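Local coordinates for uncharacterized protein DUF849 with a TIM barrel fold (Burkholderia xenovorans LB400, PDB 3E49), which probably cleaves beta-keto acids such as 3-keto-5-aminohexanoate, as a zinc-dependent TIM-barrel enzyme of the BKACE family, at residues C12-A17 with I49-R54; M23-P28 with G267-T272; V82-T87 with P107-L112; F196-F201 with S232-G237. All coordinates share one frame; numbering follows the deposited sequence.

In the fold
Contacts 1, 3 and 4 lie on one curled barrel sheet, each joining parallel strands of a beta-alpha-beta unit (helices 31-44, 95-105 and 211-225), and follow in series along the chain. Contact 2 joins the loop after strand 10-13 to the segment around short strand 268-269, 239 residues on and not part of that sheet. Contacts 1 and 3, centres about 10 Å apart, share neighbouring strands 48-54 and 82-85 and a zinc-bound water. Contact 4 is centred about 15 Å from each. Contact 2, centred about 14 Å from contact 1, meets it where P28 accepts from T15. Contact 1 holds zinc ligands H50 and H52, contact 3 adds second-shell groups, and contact 4 continues the barrel wall.

Contact 1. Residues C12-A17 with I49-R54; sequences CAVTGA and IHLHAR. With ZN (zinc ion), chain E.
In the first beta-alpha-beta unit of the TIM barrel, parallel strands 10-13 and 48-54 meet at the zinc site, where A13 pairs with H50 and G16 CA lies against one face of the H52 ring. Backbone bonds run from H50 N to C12 O (2.9 Å) and from V14 N to H50 O (3.2 Å). On the face away from the metal, V14 CG2 touches L51 CD2, and helix 31-44 covers both residues. H50 and H52 each bind zinc through NE2, and E259 and two waters complete the site. The H50 ring stands with CG anti to the backbone N (chi1 172°), and its ND1 is hydrogen-bonded to second-shell E170, which together with the zinc bond at NE2 helps to fix the ring's rotation. Over H52, G16 CA sits 3.5 Å from the ring centroid in a CH-pi contact. The extended R54 side chain reaches back and grips T15 side-on, NE bonding to OG1 (2.9 Å) and NH2 to the carbonyl O (3.1 Å, nearly straight at 170°), both partners near the guanidinium plane. T15 OG1 in turn is bonded to P28 O, tying the following loop to this turn. One water bridges T15 N and H50 O. Metal ligands carried at the C-terminal end of a barrel strand, with a loop folded against them, are characteristic of TIM-barrel metalloenzyme active sites.

Contact 2. Residues M23-P28 with G267-T272; sequences MSPYLP and GELAET
L269 and E271 close on M23-P28, in the loop between barrel strand 10-13 and helix 31-44, where S24 to L27 form a type I beta turn with an ST turn at S24. In sequence order, L269 of short strand 268-269 comes first. Its CD1 methyl reaches P25 CD at 4.1 Å and lies as near to S24 OG, while its CB meets the edge of the Y26 ring at CD2. A270 turns its methyl away and contributes its carbonyl: O approaches Y26 CD2 to 3.3 Å and also accepts from a water that S24 OG donates to. That same OG receives the Y26 backbone N (3.0 Å), so the serine hydroxyl both closes its own turn and reaches the other segment through solvent. No direct hydrogen bond joins the two segments. E271 follows, laying CA over one face of the Y26 ring, 3.8 Å from the centroid, in a CH-pi contact; P25 CG lies over the opposite face, offset toward the rim. T272 N-caps helix 273-286 through A275 N. From its CA the E271 side chain runs alongside the tyrosine in the same direction, with E271 CG 3.8 Å from Y26 CZ.

Contact 3. Residues V82-T87 with P107-L112; sequences VINLTT and PELASL
T87 and S111 are brought together by matching torsions: T87 OG1 (chi1 67°) and S111 OG (chi1 70°) each stand between their own backbone N and carbonyl carbon, so each hydroxyl engages the other strand. T87 OG1 donates to S111 O at 2.6 Å, and S111 OG accepts from T87 N at 3.3 Å. Before this exchange parallel strands 82-85 and 109-113 are paired by L85 N to L109 O and S111 N to L85 O, the latter 2.9 Å. On one face the N84 side chain crosses L109 obliquely, CG 3.7 Å from L109 CB, and its ND2 is bonded to E170. On the other, L85 crosses the P107 ring at about a right angle, L85 CG 3.8 Å from P107 CG. At the beginning of strand 82-85 one water links I83 O with E108 N, another I83 N with E108 OE2, while E108 OE1 is hydrogen-bonded to G305 N and salt-bridged to R298. T86 OG1, which also accepts from G88 N and G89 N, and S111 OG both contact a zinc-bound water, at 2.9 and 3.2 Å. These hydroxyls lie in the second shell and probably help to position the metal's water ligand.

Contact 4. Residues F196-F201 with S232-G237; sequences FVQTVF and SILGAG
S232, L234 and A236 offer their backbone N-H groups to strand 195-201 in a regular parallel pairing, part of a beta-alpha-beta unit of the TIM barrel connected by helix 211-225. Donors alternate across the seam. S232 N is satisfied by V197 O (2.8 Å), T199 N by S232 O, L234 N by T199 O, F201 N by L234 O and A236 N by F201 O; the F201 bond is the straightest, at 167°. S232 O also takes a weak second bond from T199 OG1 (3.3 Å), whose hydroxyl is held more firmly by W231 NE1. Further, the CA-H groups of Q198 and V200 approach S232 O and L234 O, each at 3.4 Å, as CA-H...O contacts. Between these bonds the side chains alternate in face. Q198, S232, V200 and L234 share one face, with R255 of strand 253-256 touching Q198, S232 and L234; there V200 and L234 run side by side, CG2 to CD1 at 3.7 Å. T199, I233 and F201 occupy the other, turned to helices 211-225 and 240-248, with M217 touching T199 and L243 touching both I233 and F201. The F201 ring lies slantwise to the isoleucine, its CE2 4.2 Å from I233 CG2.

Contact 1. Residues C12-A17 with I49-R54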
loop_
_atom_site.group_PDB
_atom_site.type_symbol
_atom_site.label_atom_id
_atom_site.label_comp_id
_atom_site.label_asym_id
_atom_site.label_seq_id
_atom_site.Cartn_x
_atom_site.Cartn_y
_atom_site.Cartn_z
ATOM N N CYS A 12 27.068 0.698 10.681
ATOM C CA CYS A 12 27.306 -0.492 11.464
ATOM C C CYS A 12 27.152 -0.178 12.973
ATOM O O CYS A 12 27.872 0.618 13.509
ATOM C CB CYS A 12 28.671 -1.083 11.165
ATOM S SG CYS A 12 28.802 -2.727 11.894
ATOM N N ALA A 13 26.183 -0.814 13.624
ATOM C CA ALA A 13 25.904 -0.668 15.052
ATOM C C ALA A 13 26.630 -1.839 15.707
ATOM O O ALA A 13 26.140 -2.981 15.709
ATOM C CB ALA A 13 24.407 -0.749 15.303
ATOM N N VAL A 14 27.764 -1.549 16.337
ATOM C CA VAL A 14 28.690 -2.607 16.765
ATOM C C VAL A 14 28.355 -3.456 17.989
ATOM O O VAL A 14 28.849 -4.570 18.063
ATOM C CB VAL A 14 30.163 -2.082 16.906
ATOM C CG1 VAL A 14 30.683 -1.589 15.569
ATOM C CG2 VAL A 14 30.225 -0.992 17.954
ATOM N N THR A 15 27.592 -2.940 18.944
ATOM C CA THR A 15 27.245 -3.748 20.154
ATOM C C THR A 15 25.892 -3.452 20.812
ATOM O O THR A 15 25.154 -4.387 21.246
ATOM C CB THR A 15 28.391 -3.658 21.199
ATOM O OG1 THR A 15 28.210 -4.682 22.182
ATOM C CG2 THR A 15 28.452 -2.254 21.834
ATOM N N GLY A 16 25.537 -2.174 20.890
ATOM C CA GLY A 16 24.257 -1.766 21.455
ATOM C C GLY A 16 24.055 -2.097 22.941
ATOM O O GLY A 16 25.013 -2.264 23.656
ATOM N N ALA A 17 22.794 -2.233 23.356
ATOM C CA ALA A 17 22.421 -2.539 24.752
ATOM C C ALA A 17 21.368 -3.627 24.820
ATOM O O ALA A 17 20.904 -3.920 25.905
ATOM C CB ALA A 17 21.837 -1.331 25.375
ATOM N N ILE A 49 29.549 4.465 12.214
ATOM C CA ILE A 49 29.656 3.527 13.307
ATOM C C ILE A 49 28.764 3.997 14.459
ATOM O O ILE A 49 28.980 5.022 15.042
ATOM C CB ILE A 49 31.143 3.376 13.787
ATOM C CG1 ILE A 49 32.077 3.155 12.591
ATOM C CG2 ILE A 49 31.269 2.239 14.751
ATOM C CD1 ILE A 49 31.834 1.822 11.793
ATOM N N HIS A 50 27.711 3.236 14.737
ATOM C CA HIS A 50 26.753 3.542 15.781
ATOM C C HIS A 50 27.249 2.827 17.046
ATOM O O HIS A 50 27.385 1.580 17.080
ATOM C CB HIS A 50 25.349 3.090 15.335
ATOM C CG HIS A 50 24.306 3.182 16.391
ATOM N ND1 HIS A 50 23.296 4.114 16.363
ATOM C CD2 HIS A 50 24.025 2.367 17.428
ATOM C CE1 HIS A 50 22.486 3.913 17.388
ATOM N NE2 HIS A 50 22.960 2.915 18.100
ATOM N N LEU A 51 27.474 3.626 18.090
ATOM C CA LEU A 51 28.170 3.179 19.305
ATOM C C LEU A 51 27.452 3.267 20.619
ATOM O O LEU A 51 26.767 4.256 20.924
ATOM C CB LEU A 51 29.489 3.986 19.440
ATOM C CG LEU A 51 30.549 3.680 18.386
ATOM C CD1 LEU A 51 31.486 4.862 18.127
ATOM C CD2 LEU A 51 31.325 2.426 18.723
ATOM N N HIS A 52 27.587 2.178 21.386
ATOM C CA HIS A 52 27.227 2.151 22.799
ATOM C C HIS A 52 28.475 1.652 23.514
ATOM O O HIS A 52 29.394 1.095 22.887
ATOM C CB HIS A 52 26.121 1.148 23.148
ATOM C CG HIS A 52 24.787 1.441 22.560
ATOM N ND1 HIS A 52 23.632 1.367 23.303
ATOM C CD2 HIS A 52 24.401 1.686 21.282
ATOM C CE1 HIS A 52 22.592 1.583 22.518
ATOM N NE2 HIS A 52 23.030 1.772 21.288
ATOM N N ALA A 53 28.477 1.830 24.839
ATOM C CA ALA A 53 29.563 1.362 25.689
ATOM C C ALA A 53 28.980 0.322 26.630
ATOM O O ALA A 53 27.773 0.350 26.957
ATOM C CB ALA A 53 30.170 2.521 26.492
ATOM N N ARG A 54 29.837 -0.604 27.039
ATOM C CA ARG A 54 29.462 -1.648 27.976
ATOM C C ARG A 54 30.443 -1.664 29.145
ATOM O O ARG A 54 31.605 -1.258 28.995
ATOM C CB ARG A 54 29.445 -2.993 27.265
ATOM C CG ARG A 54 28.216 -3.173 26.360
ATOM C CD ARG A 54 28.179 -4.531 25.700
ATOM N NE ARG A 54 27.031 -4.682 24.802
ATOM C CZ ARG A 54 25.796 -5.074 25.159
ATOM N NH1 ARG A 54 25.476 -5.328 26.421
ATOM N NH2 ARG A 54 24.837 -5.179 24.224
HETATM ZN ZN ZN E . 21.718 1.754 19.479
HETATM O O HOH W 1 26.401 -0.133 19.019
HETATM O O HOH W 2 25.578 -0.929 25.946
HETATM O O HOH W 3 22.731 -5.555 27.177
HETATM O O HOH W 4 20.533 3.676 20.208
HETATM O O HOH W 5 19.729 1.872 18.151
#

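Contact 2. Residues M23-P28 with G267-T272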
loop_
_atom_site.group_PDB
_atom_site.type_symbol
_atom_site.label_atom_id
_atom_site.label_comp_id
_atom_site.label_asym_id
_atom_site.label_seq_id
_atom_site.Cartn_x
_atom_site.Cartn_y
_atom_site.Cartn_z
HETATM N N MSE A 23 24.936 -14.415 25.025
HETATM C CA MSE A 23 24.275 -14.794 23.780
HETATM C C MSE A 23 25.224 -15.095 22.656
HETATM O O MSE A 23 24.903 -15.854 21.741
HETATM C CB MSE A 23 23.351 -13.669 23.331
HETATM C CG MSE A 23 22.308 -13.302 24.330
HETATM SE SE MSE A 23 20.999 -12.076 23.624
HETATM C CE MSE A 23 20.049 -11.955 25.097
ATOM N N SER A 24 26.389 -14.450 22.665
ATOM C CA SER A 24 27.357 -14.669 21.633
ATOM C C SER A 24 28.698 -14.252 22.126
ATOM O O SER A 24 28.823 -13.153 22.686
ATOM C CB SER A 24 27.062 -13.824 20.420
ATOM O OG SER A 24 28.115 -13.911 19.480
ATOM N N PRO A 25 29.721 -15.081 21.862
ATOM C CA PRO A 25 31.078 -14.752 22.286
ATOM C C PRO A 25 31.687 -13.641 21.406
ATOM O O PRO A 25 32.753 -13.079 21.730
ATOM C CB PRO A 25 31.803 -16.072 22.095
ATOM C CG PRO A 25 31.136 -16.687 20.930
ATOM C CD PRO A 25 29.679 -16.363 21.139
ATOM N N TYR A 26 30.976 -13.291 20.332
ATOM C CA TYR A 26 31.431 -12.288 19.408
ATOM C C TYR A 26 30.869 -10.902 19.690
ATOM O O TYR A 26 31.280 -9.926 19.028
ATOM C CB TYR A 26 31.100 -12.732 17.983
ATOM C CG TYR A 26 31.580 -14.115 17.687
ATOM C CD1 TYR A 26 32.927 -14.389 17.657
ATOM C CD2 TYR A 26 30.686 -15.159 17.467
ATOM C CE1 TYR A 26 33.399 -15.648 17.395
ATOM C CE2 TYR A 26 31.142 -16.455 17.202
ATOM C CZ TYR A 26 32.507 -16.686 17.174
ATOM O OH TYR A 26 33.032 -17.914 16.895
ATOM N N LEU A 27 29.986 -10.781 20.681
ATOM C CA LEU A 27 29.419 -9.453 21.057
ATOM C C LEU A 27 30.529 -8.609 21.695
ATOM O O LEU A 27 31.116 -9.022 22.701
ATOM C CB LEU A 27 28.248 -9.576 22.035
ATOM C CG LEU A 27 27.428 -8.309 22.360
ATOM C CD1 LEU A 27 26.698 -7.888 21.084
ATOM C CD2 LEU A 27 26.424 -8.501 23.493
ATOM N N PRO A 28 30.865 -7.472 21.083
ATOM C CA PRO A 28 31.933 -6.661 21.698
ATOM C C PRO A 28 31.552 -6.038 23.042
ATOM O O PRO A 28 30.493 -5.421 23.182
ATOM C CB PRO A 28 32.214 -5.576 20.646
ATOM C CG PRO A 28 31.660 -6.093 19.357
ATOM C CD PRO A 28 30.441 -6.922 19.783
ATOM N N GLY A 267 21.028 -19.743 11.814
ATOM C CA GLY A 267 21.709 -20.588 12.804
ATOM C C GLY A 267 23.232 -20.480 12.884
ATOM O O GLY A 267 23.889 -21.346 13.471
ATOM N N GLU A 268 23.806 -19.411 12.329
ATOM C CA GLU A 268 25.237 -19.256 12.332
ATOM C C GLU A 268 25.528 -17.864 12.892
ATOM O O GLU A 268 25.063 -16.861 12.356
ATOM C CB GLU A 268 25.714 -19.422 10.909
ATOM C CG GLU A 268 27.170 -19.606 10.728
ATOM C CD GLU A 268 27.562 -19.710 9.245
ATOM O OE1 GLU A 268 26.731 -20.183 8.406
ATOM O OE2 GLU A 268 28.721 -19.316 8.938
ATOM N N LEU A 269 26.222 -17.815 14.019
ATOM C CA LEU A 269 26.553 -16.554 14.631
ATOM C C LEU A 269 27.568 -15.792 13.781
ATOM O O LEU A 269 28.493 -16.384 13.208
ATOM C CB LEU A 269 27.140 -16.767 16.031
ATOM C CG LEU A 269 26.231 -17.325 17.119
ATOM C CD1 LEU A 269 27.066 -17.645 18.312
ATOM C CD2 LEU A 269 25.119 -16.379 17.500
ATOM N N ALA A 270 27.367 -14.483 13.695
ATOM C CA ALA A 270 28.303 -13.592 13.032
ATOM C C ALA A 270 29.558 -13.481 13.903
ATOM O O ALA A 270 29.462 -13.143 15.091
ATOM C CB ALA A 270 27.680 -12.216 12.821
ATOM N N GLU A 271 30.722 -13.757 13.319
ATOM C CA GLU A 271 31.970 -13.672 14.085
ATOM C C GLU A 271 32.433 -12.234 14.278
ATOM O O GLU A 271 33.071 -11.901 15.282
ATOM C CB GLU A 271 33.074 -14.508 13.435
ATOM C CG GLU A 271 32.714 -15.985 13.423
ATOM C CD GLU A 271 33.851 -16.862 12.944
ATOM O OE1 GLU A 271 34.917 -16.322 12.583
ATOM O OE2 GLU A 271 33.665 -18.093 12.941
ATOM N N THR A 272 32.138 -11.395 13.294
ATOM C CA THR A 272 32.420 -9.980 13.396
ATOM C C THR A 272 31.257 -9.158 12.802
ATOM O O THR A 272 30.344 -9.689 12.141
ATOM C CB THR A 272 33.742 -9.639 12.682
ATOM O OG1 THR A 272 33.637 -9.865 11.256
ATOM C CG2 THR A 272 34.863 -10.541 13.251
HETATM O O HOH W 6 27.445 -13.065 17.055
HETATM O O HOH W 7 32.863 -9.698 17.193
#

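Contact 3. Residues V82-T87 with P107-L112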
loop_
_atom_site.group_PDB
_atom_site.type_symbol
_atom_site.label_atom_id
_atom_site.label_comp_id
_atom_site.label_asym_id
_atom_site.label_seq_id
_atom_site.Cartn_x
_atom_site.Cartn_y
_atom_site.Cartn_z
ATOM N N VAL A 82 32.331 8.003 10.406
ATOM C CA VAL A 82 31.596 8.880 11.310
ATOM C C VAL A 82 31.183 8.170 12.617
ATOM O O VAL A 82 30.548 7.100 12.596
ATOM C CB VAL A 82 30.276 9.415 10.667
ATOM C CG1 VAL A 82 29.613 10.427 11.594
ATOM C CG2 VAL A 82 30.505 9.989 9.287
ATOM N N ILE A 83 31.517 8.790 13.749
ATOM C CA ILE A 83 31.170 8.273 15.061
ATOM C C ILE A 83 29.767 8.762 15.447
ATOM O O ILE A 83 29.460 9.966 15.482
ATOM C CB ILE A 83 32.245 8.662 16.115
ATOM C CG1 ILE A 83 33.523 7.904 15.795
ATOM C CG2 ILE A 83 31.748 8.405 17.545
ATOM C CD1 ILE A 83 34.705 8.279 16.621
ATOM N N ASN A 84 28.899 7.810 15.747
ATOM C CA ASN A 84 27.532 8.103 16.064
ATOM C C ASN A 84 27.249 7.532 17.451
ATOM O O ASN A 84 27.316 6.337 17.633
ATOM C CB ASN A 84 26.677 7.442 14.982
ATOM C CG ASN A 84 25.205 7.551 15.223
ATOM O OD1 ASN A 84 24.736 7.994 16.279
ATOM N ND2 ASN A 84 24.433 7.103 14.229
ATOM N N LEU A 85 26.981 8.382 18.431
ATOM C CA LEU A 85 26.699 7.918 19.803
ATOM C C LEU A 85 25.246 7.814 20.138
ATOM O O LEU A 85 24.473 8.694 19.811
ATOM C CB LEU A 85 27.272 8.892 20.837
ATOM C CG LEU A 85 28.771 9.151 20.661
ATOM C CD1 LEU A 85 29.256 10.037 21.829
ATOM C CD2 LEU A 85 29.543 7.826 20.542
ATOM N N THR A 86 24.906 6.769 20.885
ATOM C CA THR A 86 23.555 6.553 21.333
ATOM C C THR A 86 23.124 7.552 22.420
ATOM O O THR A 86 23.967 8.004 23.196
ATOM C CB THR A 86 23.382 5.130 21.908
ATOM O OG1 THR A 86 22.029 4.970 22.291
ATOM C CG2 THR A 86 24.263 4.898 23.158
ATOM N N THR A 87 21.838 7.927 22.417
ATOM C CA THR A 87 21.227 8.734 23.467
ATOM C C THR A 87 20.184 7.911 24.182
ATOM O O THR A 87 19.424 8.422 24.980
ATOM C CB THR A 87 20.559 10.031 22.964
ATOM O OG1 THR A 87 19.394 9.772 22.148
ATOM C CG2 THR A 87 21.538 10.841 22.245
ATOM N N PRO A 107 29.450 14.457 19.328
ATOM C CA PRO A 107 29.724 13.731 18.087
ATOM C C PRO A 107 29.030 14.366 16.871
ATOM O O PRO A 107 28.184 15.196 17.029
ATOM C CB PRO A 107 29.154 12.330 18.399
ATOM C CG PRO A 107 28.070 12.587 19.325
ATOM C CD PRO A 107 28.527 13.714 20.198
ATOM N N GLU A 108 29.412 13.964 15.671
ATOM C CA GLU A 108 28.788 14.453 14.445
ATOM C C GLU A 108 27.353 13.955 14.366
ATOM O O GLU A 108 26.471 14.630 13.852
ATOM C CB GLU A 108 29.553 13.918 13.246
ATOM C CG GLU A 108 30.910 14.606 13.012
ATOM C CD GLU A 108 31.575 14.082 11.800
ATOM O OE1 GLU A 108 31.519 14.767 10.743
ATOM O OE2 GLU A 108 32.169 12.982 11.885
ATOM N N LEU A 109 27.160 12.743 14.865
ATOM C CA LEU A 109 25.845 12.114 14.897
ATOM C C LEU A 109 25.545 11.570 16.279
ATOM O O LEU A 109 26.467 11.126 16.982
ATOM C CB LEU A 109 25.791 10.923 13.913
ATOM C CG LEU A 109 25.533 11.148 12.446
ATOM C CD1 LEU A 109 25.789 9.840 11.636
ATOM C CD2 LEU A 109 24.121 11.743 12.243
ATOM N N ALA A 110 24.253 11.557 16.633
ATOM C CA ALA A 110 23.784 10.881 17.825
ATOM C C ALA A 110 22.461 10.211 17.452
ATOM O O ALA A 110 21.719 10.744 16.609
ATOM C CB ALA A 110 23.574 11.859 18.971
ATOM N N SER A 111 22.151 9.067 18.051
ATOM C CA SER A 111 20.882 8.417 17.744
ATOM C C SER A 111 19.816 9.122 18.552
ATOM O O SER A 111 20.115 9.671 19.612
ATOM C CB SER A 111 20.953 6.931 18.083
ATOM O OG SER A 111 21.003 6.739 19.489
ATOM N N LEU A 112 18.573 9.124 18.071
ATOM C CA LEU A 112 17.465 9.773 18.774
ATOM C C LEU A 112 16.215 8.924 18.512
ATOM O O LEU A 112 15.730 8.852 17.370
ATOM C CB LEU A 112 17.270 11.226 18.294
ATOM C CG LEU A 112 16.144 12.130 18.844
ATOM C CD1 LEU A 112 15.944 12.026 20.313
ATOM C CD2 LEU A 112 16.393 13.591 18.489
HETATM O O HOH W 8 31.306 11.958 15.781
HETATM O O HOH W 9 32.947 11.307 13.780
HETATM O O HOH W 4 20.533 3.676 20.208
#

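Contact 4. Residues F196-F201 with S232-G237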
loop_
_atom_site.group_PDB
_atom_site.type_symbol
_atom_site.label_atom_id
_atom_site.label_comp_id
_atom_site.label_asym_id
_atom_site.label_seq_id
_atom_site.Cartn_x
_atom_site.Cartn_y
_atom_site.Cartn_z
ATOM N N PHE A 196 18.172 12.222 8.780
ATOM C CA PHE A 196 18.637 10.833 8.673
ATOM C C PHE A 196 17.620 9.954 9.411
ATOM O O PHE A 196 17.552 9.919 10.644
ATOM C CB PHE A 196 20.045 10.727 9.234
ATOM C CG PHE A 196 20.719 9.400 9.022
ATOM C CD1 PHE A 196 20.524 8.652 7.861
ATOM C CD2 PHE A 196 21.648 8.940 9.960
ATOM C CE1 PHE A 196 21.195 7.443 7.671
ATOM C CE2 PHE A 196 22.316 7.734 9.777
ATOM C CZ PHE A 196 22.090 6.992 8.616
ATOM N N VAL A 197 16.763 9.328 8.621
ATOM C CA VAL A 197 15.641 8.540 9.165
ATOM C C VAL A 197 15.992 7.063 9.089
ATOM O O VAL A 197 16.173 6.496 8.000
ATOM C CB VAL A 197 14.336 8.903 8.446
ATOM C CG1 VAL A 197 13.216 8.033 8.970
ATOM C CG2 VAL A 197 13.974 10.425 8.593
ATOM N N GLN A 198 16.154 6.457 10.265
ATOM C CA GLN A 198 16.518 5.072 10.391
ATOM C C GLN A 198 15.223 4.355 10.794
ATOM O O GLN A 198 14.737 4.455 11.933
ATOM C CB GLN A 198 17.614 4.853 11.442
ATOM C CG GLN A 198 18.100 3.419 11.581
ATOM C CD GLN A 198 19.038 3.046 10.431
ATOM O OE1 GLN A 198 18.710 2.233 9.581
ATOM N NE2 GLN A 198 20.199 3.728 10.358
ATOM N N THR A 199 14.654 3.662 9.845
ATOM C CA THR A 199 13.389 2.913 10.103
ATOM C C THR A 199 13.772 1.552 10.607
ATOM O O THR A 199 14.519 0.823 9.936
ATOM C CB THR A 199 12.478 2.828 8.863
ATOM O OG1 THR A 199 13.176 2.225 7.780
ATOM C CG2 THR A 199 11.917 4.223 8.466
ATOM N N VAL A 200 13.265 1.236 11.815
ATOM C CA VAL A 200 13.602 0.029 12.596
ATOM C C VAL A 200 12.480 -0.971 12.619
ATOM O O VAL A 200 11.406 -0.661 13.143
ATOM C CB VAL A 200 13.916 0.393 14.080
ATOM C CG1 VAL A 200 14.360 -0.828 14.888
ATOM C CG2 VAL A 200 15.069 1.474 14.114
ATOM N N PHE A 201 12.735 -2.160 12.076
ATOM C CA PHE A 201 11.686 -3.214 11.962
ATOM C C PHE A 201 11.999 -4.435 12.744
ATOM O O PHE A 201 13.139 -4.850 12.826
ATOM C CB PHE A 201 11.576 -3.688 10.494
ATOM C CG PHE A 201 11.355 -2.563 9.522
ATOM C CD1 PHE A 201 10.091 -2.097 9.262
ATOM C CD2 PHE A 201 12.432 -1.938 8.908
ATOM C CE1 PHE A 201 9.886 -1.026 8.397
ATOM C CE2 PHE A 201 12.244 -0.860 8.028
ATOM C CZ PHE A 201 10.956 -0.391 7.792
ATOM N N SER A 232 17.372 5.089 5.935
ATOM C CA SER A 232 18.180 3.919 6.212
ATOM C C SER A 232 17.261 2.888 6.824
ATOM O O SER A 232 16.324 3.200 7.518
ATOM C CB SER A 232 19.332 4.205 7.155
ATOM O OG SER A 232 20.201 3.102 7.250
ATOM N N ILE A 233 17.599 1.661 6.548
ATOM C CA ILE A 233 16.827 0.518 7.008
ATOM C C ILE A 233 17.587 -0.277 8.053
ATOM O O ILE A 233 18.766 -0.626 7.843
ATOM C CB ILE A 233 16.537 -0.385 5.809
ATOM C CG1 ILE A 233 15.489 0.254 4.854
ATOM C CG2 ILE A 233 15.946 -1.696 6.321
ATOM C CD1 ILE A 233 15.994 1.306 3.901
ATOM N N LEU A 234 16.886 -0.624 9.153
ATOM C CA LEU A 234 17.420 -1.471 10.184
ATOM C C LEU A 234 16.405 -2.600 10.396
ATOM O O LEU A 234 15.321 -2.350 10.869
ATOM C CB LEU A 234 17.543 -0.723 11.505
ATOM C CG LEU A 234 18.336 -1.347 12.658
ATOM C CD1 LEU A 234 18.222 -0.431 13.895
ATOM C CD2 LEU A 234 17.879 -2.762 13.011
ATOM N N GLY A 235 16.749 -3.784 9.966
ATOM C CA GLY A 235 15.949 -4.967 10.259
ATOM C C GLY A 235 16.569 -5.729 11.388
ATOM O O GLY A 235 17.746 -6.099 11.318
ATOM N N ALA A 236 15.756 -6.074 12.403
ATOM C CA ALA A 236 16.263 -6.765 13.553
ATOM C C ALA A 236 16.451 -8.268 13.290
ATOM O O ALA A 236 15.667 -8.941 12.564
ATOM C CB ALA A 236 15.365 -6.543 14.748
ATOM N N GLY A 237 17.505 -8.807 13.891
ATOM C CA GLY A 237 17.817 -10.212 13.777
ATOM C C GLY A 237 17.888 -10.741 12.352
ATOM O O GLY A 237 18.554 -10.155 11.485
#